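PDB 7CBD: exoglucanase A from Cellulomonas fimi, which hydrolyses beta-1,4-glucosidic bonds of cellulose with inversion of anomeric configuration, releasing cellobiose from the non-reducing chain ends. Local coordinates for residues G194-L199 with F268-Y273; A234-L239 with D326-R331. One frame throughout, in Å; residues are numbered along the deposited sequence.

Interaction 1: residues G194-L199 with F268-Y273; sequences GHSGWL and FDEIDY
Glu270 and Tyr273, one turn apart at the start of helix 270-283, meet the backbone of His195 and Ser196 from two adjoining sides, the carboxylate at Ser196 N and the ring against the peptide. The site lies in the distorted alpha/beta barrel of glycoside hydrolase family 6, where the chain leaves strand 187-192 and forms the short helix 196-199 with His195 as N-cap. The carboxylate does the polar work. Its OE2 accepts from Ser196 N at 2.7 Å on the syn lone pair, the N-H pointing almost straight at it (163°), and from Ser196 OG, also 2.7 Å away, which arrives nearly along the C-O axis. The serine hydroxyl can reach it because OG stands between the backbone N and the carbonyl carbon (chi1 56°). Glu270 OE1 lies 3.5 Å from His195 CB and is also hydrogen-bonded to Ser231 OG. With both oxygens engaged, the carboxylate is restrained from turning.

The tyrosine adds a flat surface. With Tyr273 CG anti to its own backbone N (chi1 178°), the ring extends toward the 194-199 segment. It lays one face against the peptide joining His195 to Ser196, and Ser196 N is 3.7 Å from Tyr273 CD2. Ser196 CB packs at the root of the same side chain, 3.6 Å from Tyr273 CB. Beyond the ring, the hydroxyl is hydrogen-bonded to Ile193 O. All the touching residues are buried, and Gly194 lies about 7 Å from the side chain of Asp149, the predicted proton donor, which places this packing close to the probable catalytic centre. At the far end of the ring, Leu199 meets the phenol oxygen with two carbons: Tyr273 OH lies 3.3 Å from Leu199 CB and 3.4 Å from Leu199 CD1.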
loop_
_atom_site.group_PDB
_atom_site.type_symbol
_atom_site.label_atom_id
_atom_site.label_comp_id
_atom_site.label_asym_id
_atom_site.label_seq_id
_atom_site.Cartn_x
_atom_site.Cartn_y
_atom_site.Cartn_z
ATOM N N GLY A 194 -7.284 0.832 -4.083
ATOM C CA GLY A 194 -6.798 -0.318 -4.831
ATOM C C GLY A 194 -5.633 0.073 -5.718
ATOM O O GLY A 194 -4.777 0.876 -5.334
ATOM N N HIS A 195 -5.600 -0.492 -6.921
ATOM C CA HIS A 195 -4.530 -0.223 -7.875
ATOM C C HIS A 195 -5.069 -0.490 -9.274
ATOM O O HIS A 195 -6.164 -1.030 -9.442
ATOM C CB HIS A 195 -3.286 -1.077 -7.598
ATOM C CG HIS A 195 -3.504 -2.546 -7.801
ATOM N ND1 HIS A 195 -2.967 -3.241 -8.865
ATOM C CD2 HIS A 195 -4.217 -3.449 -7.085
ATOM C CE1 HIS A 195 -3.331 -4.508 -8.789
ATOM N NE2 HIS A 195 -4.086 -4.663 -7.716
ATOM N N SER A 196 -4.266 -0.149 -10.286
ATOM C CA SER A 196 -4.770 -0.235 -11.654
ATOM C C SER A 196 -5.066 -1.665 -12.083
ATOM O O SER A 196 -5.936 -1.879 -12.932
ATOM C CB SER A 196 -3.802 0.416 -12.643
ATOM O OG SER A 196 -2.498 -0.134 -12.557
ATOM N N GLY A 197 -4.349 -2.649 -11.541
ATOM C CA GLY A 197 -4.608 -4.033 -11.901
ATOM C C GLY A 197 -5.890 -4.595 -11.328
ATOM O O GLY A 197 -6.253 -5.737 -11.632
ATOM N N TRP A 198 -6.587 -3.821 -10.499
ATOM C CA TRP A 198 -7.883 -4.185 -9.946
ATOM C C TRP A 198 -8.995 -3.312 -10.504
ATOM O O TRP A 198 -10.038 -3.828 -10.920
ATOM C CB TRP A 198 -7.806 -4.045 -8.415
ATOM C CG TRP A 198 -9.026 -4.464 -7.629
ATOM C CD1 TRP A 198 -10.147 -5.111 -8.086
ATOM C CD2 TRP A 198 -9.228 -4.252 -6.232
ATOM N NE1 TRP A 198 -11.026 -5.319 -7.048
ATOM C CE2 TRP A 198 -10.484 -4.798 -5.901
ATOM C CE3 TRP A 198 -8.463 -3.653 -5.226
ATOM C CZ2 TRP A 198 -10.990 -4.762 -4.606
ATOM C CZ3 TRP A 198 -8.966 -3.614 -3.949
ATOM C CH2 TRP A 198 -10.220 -4.161 -3.648
ATOM N N LEU A 199 -8.773 -1.997 -10.573
ATOM C CA LEU A 199 -9.847 -1.052 -10.853
ATOM C C LEU A 199 -9.619 -0.201 -12.097
ATOM O O LEU A 199 -10.392 0.730 -12.336
ATOM C CB LEU A 199 -10.102 -0.156 -9.633
ATOM C CG LEU A 199 -10.349 -0.908 -8.323
ATOM C CD1 LEU A 199 -10.385 0.053 -7.152
ATOM C CD2 LEU A 199 -11.640 -1.734 -8.416
ATOM N N PHE A 268 -1.921 0.883 -17.299
ATOM C CA PHE A 268 -0.802 -0.037 -17.142
ATOM C C PHE A 268 0.038 0.267 -15.908
ATOM O O PHE A 268 0.928 -0.520 -15.567
ATOM C CB PHE A 268 0.151 0.062 -18.340
ATOM C CG PHE A 268 -0.408 -0.428 -19.657
ATOM C CD1 PHE A 268 -1.676 -0.980 -19.779
ATOM C CD2 PHE A 268 0.387 -0.338 -20.790
ATOM C CE1 PHE A 268 -2.134 -1.427 -21.017
ATOM C CE2 PHE A 268 -0.060 -0.786 -22.017
ATOM C CZ PHE A 268 -1.323 -1.326 -22.135
ATOM N N ASP A 269 -0.186 1.399 -15.253
ATOM C CA ASP A 269 0.675 1.803 -14.150
ATOM C C ASP A 269 -0.081 2.773 -13.259
ATOM O O ASP A 269 -1.196 3.193 -13.572
ATOM C CB ASP A 269 2.009 2.380 -14.651
ATOM C CG ASP A 269 1.832 3.562 -15.587
ATOM O OD1 ASP A 269 1.010 4.441 -15.277
ATOM O OD2 ASP A 269 2.542 3.622 -16.620
ATOM N N GLU A 270 0.546 3.120 -12.137
ATOM C CA GLU A 270 -0.152 3.869 -11.104
ATOM C C GLU A 270 -0.165 5.366 -11.364
ATOM O O GLU A 270 -1.068 6.052 -10.878
ATOM C CB GLU A 270 0.421 3.535 -9.723
ATOM C CG GLU A 270 0.179 2.078 -9.318
ATOM C CD GLU A 270 -1.301 1.722 -9.269
ATOM O OE1 GLU A 270 -1.982 2.136 -8.310
ATOM O OE2 GLU A 270 -1.793 1.039 -10.196
ATOM N N ILE A 271 0.802 5.890 -12.120
ATOM C CA ILE A 271 0.696 7.277 -12.568
ATOM C C ILE A 271 -0.568 7.459 -13.398
ATOM O O ILE A 271 -1.361 8.380 -13.170
ATOM C CB ILE A 271 1.960 7.702 -13.339
ATOM C CG1 ILE A 271 3.153 7.848 -12.383
ATOM C CG2 ILE A 271 1.719 8.999 -14.114
ATOM C CD1 ILE A 271 2.943 8.852 -11.274
ATOM N N ASP A 272 -0.787 6.567 -14.361
ATOM C CA ASP A 272 -1.980 6.689 -15.187
ATOM C C ASP A 272 -3.242 6.428 -14.376
ATOM O O ASP A 272 -4.266 7.090 -14.579
ATOM C CB ASP A 272 -1.876 5.759 -16.395
ATOM C CG ASP A 272 -0.739 6.149 -17.333
ATOM O OD1 ASP A 272 -0.238 7.288 -17.229
ATOM O OD2 ASP A 272 -0.337 5.321 -18.173
ATOM N N TYR A 273 -3.176 5.484 -13.436
ATOM C CA TYR A 273 -4.342 5.142 -12.634
ATOM C C TYR A 273 -4.750 6.296 -11.721
ATOM O O TYR A 273 -5.936 6.622 -11.619
ATOM C CB TYR A 273 -4.061 3.864 -11.835
ATOM C CG TYR A 273 -5.207 3.471 -10.942
ATOM C CD1 TYR A 273 -6.456 3.158 -11.472
ATOM C CD2 TYR A 273 -5.048 3.422 -9.564
ATOM C CE1 TYR A 273 -7.514 2.818 -10.642
ATOM C CE2 TYR A 273 -6.093 3.092 -8.733
ATOM C CZ TYR A 273 -7.328 2.793 -9.279
ATOM O OH TYR A 273 -8.391 2.474 -8.474
#

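Interaction 2: residues A234-L239 with D326-R331; sequences ANTTPL and DRRVHR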
loop_
_atom_site.group_PDB
_atom_site.type_symbol
_atom_site.label_atom_id
_atom_site.label_comp_id
_atom_site.label_asym_id
_atom_site.label_seq_id
_atom_site.Cartn_x
_atom_site.Cartn_y
_atom_site.Cartn_z
ATOM N N ALA A 234 0.437 -1.996 -0.386
ATOM C CA ALA A 234 0.833 -3.388 -0.250
ATOM C C ALA A 234 0.836 -4.141 -1.567
ATOM O O ALA A 234 0.918 -5.367 -1.560
ATOM C CB ALA A 234 0.008 -4.129 0.808
ATOM N N ASN A 235 0.769 -3.444 -2.697
ATOM C CA ASN A 235 0.813 -4.064 -4.012
ATOM C C ASN A 235 2.116 -3.695 -4.706
ATOM O O ASN A 235 3.003 -3.061 -4.124
ATOM C CB ASN A 235 -0.435 -3.713 -4.837
ATOM C CG ASN A 235 -0.828 -4.826 -5.805
ATOM O OD1 ASN A 235 -0.249 -4.960 -6.883
ATOM N ND2 ASN A 235 -1.795 -5.642 -5.413
ATOM N N THR A 236 2.240 -4.134 -5.956
ATOM C CA THR A 236 3.484 -4.023 -6.698
ATOM C C THR A 236 3.308 -3.435 -8.089
ATOM O O THR A 236 4.289 -3.362 -8.831
ATOM C CB THR A 236 4.185 -5.387 -6.803
ATOM O OG1 THR A 236 3.320 -6.321 -7.460
ATOM C CG2 THR A 236 4.534 -5.920 -5.424
ATOM N N THR A 237 2.114 -2.994 -8.459
ATOM C CA THR A 237 1.919 -2.473 -9.803
ATOM C C THR A 237 2.858 -1.290 -10.024
ATOM O O THR A 237 2.945 -0.410 -9.158
ATOM C CB THR A 237 0.467 -2.055 -9.965
ATOM O OG1 THR A 237 -0.355 -3.211 -9.767
ATOM C CG2 THR A 237 0.223 -1.482 -11.351
ATOM N N PRO A 238 3.601 -1.249 -11.134
ATOM C CA PRO A 238 4.657 -0.238 -11.266
ATOM C C PRO A 238 4.126 1.182 -11.256
ATOM O O PRO A 238 2.989 1.456 -11.644
ATOM C CB PRO A 238 5.318 -0.561 -12.614
ATOM C CG PRO A 238 4.404 -1.486 -13.301
ATOM C CD PRO A 238 3.619 -2.211 -12.245
ATOM N N LEU A 239 4.993 2.088 -10.814
ATOM C CA LEU A 239 4.697 3.509 -10.897
ATOM C C LEU A 239 4.480 3.923 -12.348
ATOM O O LEU A 239 3.491 4.586 -12.682
ATOM C CB LEU A 239 5.848 4.290 -10.262
ATOM C CG LEU A 239 5.641 5.793 -10.110
ATOM C CD1 LEU A 239 4.454 6.081 -9.183
ATOM C CD2 LEU A 239 6.906 6.451 -9.598
ATOM N N ASP A 326 6.559 -4.908 -14.910
ATOM C CA ASP A 326 5.859 -5.783 -13.975
ATOM C C ASP A 326 6.037 -7.212 -14.464
ATOM O O ASP A 326 5.524 -7.571 -15.528
ATOM C CB ASP A 326 4.382 -5.402 -13.950
ATOM C CG ASP A 326 3.606 -6.107 -12.846
ATOM O OD1 ASP A 326 3.990 -7.222 -12.430
ATOM O OD2 ASP A 326 2.588 -5.541 -12.405
ATOM N N ARG A 327 6.774 -8.024 -13.702
ATOM C CA ARG A 327 7.102 -9.385 -14.116
ATOM C C ARG A 327 6.172 -10.433 -13.514
ATOM O O ARG A 327 6.459 -11.627 -13.608
ATOM C CB ARG A 327 8.567 -9.722 -13.788
ATOM C CG ARG A 327 9.610 -8.743 -14.333
ATOM C CD ARG A 327 9.448 -8.463 -15.820
ATOM N NE ARG A 327 9.472 -9.685 -16.617
ATOM C CZ ARG A 327 9.163 -9.747 -17.909
ATOM N NH1 ARG A 327 9.193 -10.913 -18.535
ATOM N NH2 ARG A 327 8.812 -8.653 -18.577
ATOM N N ARG A 328 5.069 -10.023 -12.898
ATOM C CA ARG A 328 4.159 -10.988 -12.305
ATOM C C ARG A 328 3.522 -11.879 -13.367
ATOM O O ARG A 328 3.470 -11.555 -14.557
ATOM C CB ARG A 328 3.051 -10.265 -11.549
ATOM C CG ARG A 328 3.499 -9.693 -10.225
ATOM C CD ARG A 328 2.342 -9.057 -9.505
ATOM N NE ARG A 328 1.979 -7.794 -10.123
ATOM C CZ ARG A 328 1.086 -6.949 -9.621
ATOM N NH1 ARG A 328 0.414 -7.261 -8.520
ATOM N NH2 ARG A 328 0.848 -5.798 -10.235
ATOM N N VAL A 329 3.028 -13.029 -12.908
ATOM C CA VAL A 329 2.248 -13.908 -13.775
ATOM C C VAL A 329 0.977 -13.202 -14.244
ATOM O O VAL A 329 0.531 -13.376 -15.384
ATOM C CB VAL A 329 1.941 -15.231 -13.045
ATOM C CG1 VAL A 329 1.215 -16.202 -13.963
ATOM C CG2 VAL A 329 3.223 -15.873 -12.507
ATOM N N HIS A 330 0.386 -12.377 -13.381
ATOM C CA HIS A 330 -0.917 -11.766 -13.610
ATOM C C HIS A 330 -1.036 -10.624 -12.618
ATOM O O HIS A 330 -0.494 -10.702 -11.514
ATOM C CB HIS A 330 -2.017 -12.809 -13.376
ATOM C CG HIS A 330 -3.404 -12.340 -13.698
ATOM N ND1 HIS A 330 -4.138 -11.531 -12.854
ATOM C CD2 HIS A 330 -4.207 -12.607 -14.755
ATOM C CE1 HIS A 330 -5.323 -11.300 -13.390
ATOM N NE2 HIS A 330 -5.389 -11.939 -14.545
ATOM N N ARG A 331 -1.730 -9.559 -13.024
ATOM C CA ARG A 331 -1.786 -8.349 -12.215
ATOM C C ARG A 331 -2.623 -8.505 -10.951
ATOM O O ARG A 331 -2.612 -7.599 -10.109
ATOM C CB ARG A 331 -2.322 -7.191 -13.053
ATOM C CG ARG A 331 -1.544 -6.946 -14.332
ATOM C CD ARG A 331 -2.092 -5.778 -15.111
ATOM N NE ARG A 331 -1.564 -4.520 -14.592
ATOM C CZ ARG A 331 -2.140 -3.327 -14.724
ATOM N NH1 ARG A 331 -1.517 -2.249 -14.270
ATOM N NH2 ARG A 331 -3.324 -3.205 -15.314
HETATM O O HOH W 1 -2.590 -7.742 -7.269
#
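Arg328 meets Asn235, Thr236 and Thr237 with its guanidinium, joining two loops of the family 6 catalytic domain. Two hydrogen bonds link the segments directly. NH1 of Arg328 donates to Asn235 OD1 at 2.9 Å in a bent bond (137°), OD1 tilted out of the guanidinium plane and the amide plane 63° from it. Thr237 OG1, anti to the carbonyl carbon (chi1 -61°), accepts from Arg328 NH2 at 2.9 Å, close to the guanidinium plane; the same hydroxyl is hydrogen-bonded to His195 ND1. Asn235 OD1 takes Thr236 N as second donor from the same amide face. Arg328 NH1 also donates to Ala333 O. A water bridges the segments, accepting from Asn235 ND2 and donating to Arg331 O.

The charged pairing lies within 326-331. Arg328 grips Asp326 side-on, NE to OD1 and NH2 to OD2 (2.8 Å), each on a syn lone pair, while OD1 also accepts from Arg328 N in an Asx turn.

Van der Waals contacts complete the fit. Thr236 OG1 sits over the centre of one guanidinium face, 3.2 Å from Arg328 CZ, with Arg331 CA over the opposite face. Pro238 CD packs 3.5 Å from Asp326 OD2.

Buried with its counter-ion and neutral acceptors, the guanidinium is probably stabilised in its charged form; its bonds to Asn235 and Thr237 flank Thr236, whose side chain lies about 6 Å from that of Asp371, the predicted nucleophile.

From the N terminus, the chain leaves strand 187-192 through 194-199, then passes strand 228-231 to reach 234-239. At 268-273 interaction 1 closes a loop with 68 residues between its segments; at 326-331 interaction 2 closes one with 86. Their segments alternate, so the loops cross rather than nest. Contact centres lie 10 Å apart and the two touch: Pro238 O and Leu239 O lie 3.0 Å from Glu270 N and Ile271 N respectively, probable hydrogen bonds, and His195 ND1 is hydrogen-bonded to Thr237 OG1. Together they tie the exits of two neighbouring parallel strands to helix 270-283 and to the loop after helix 316-323.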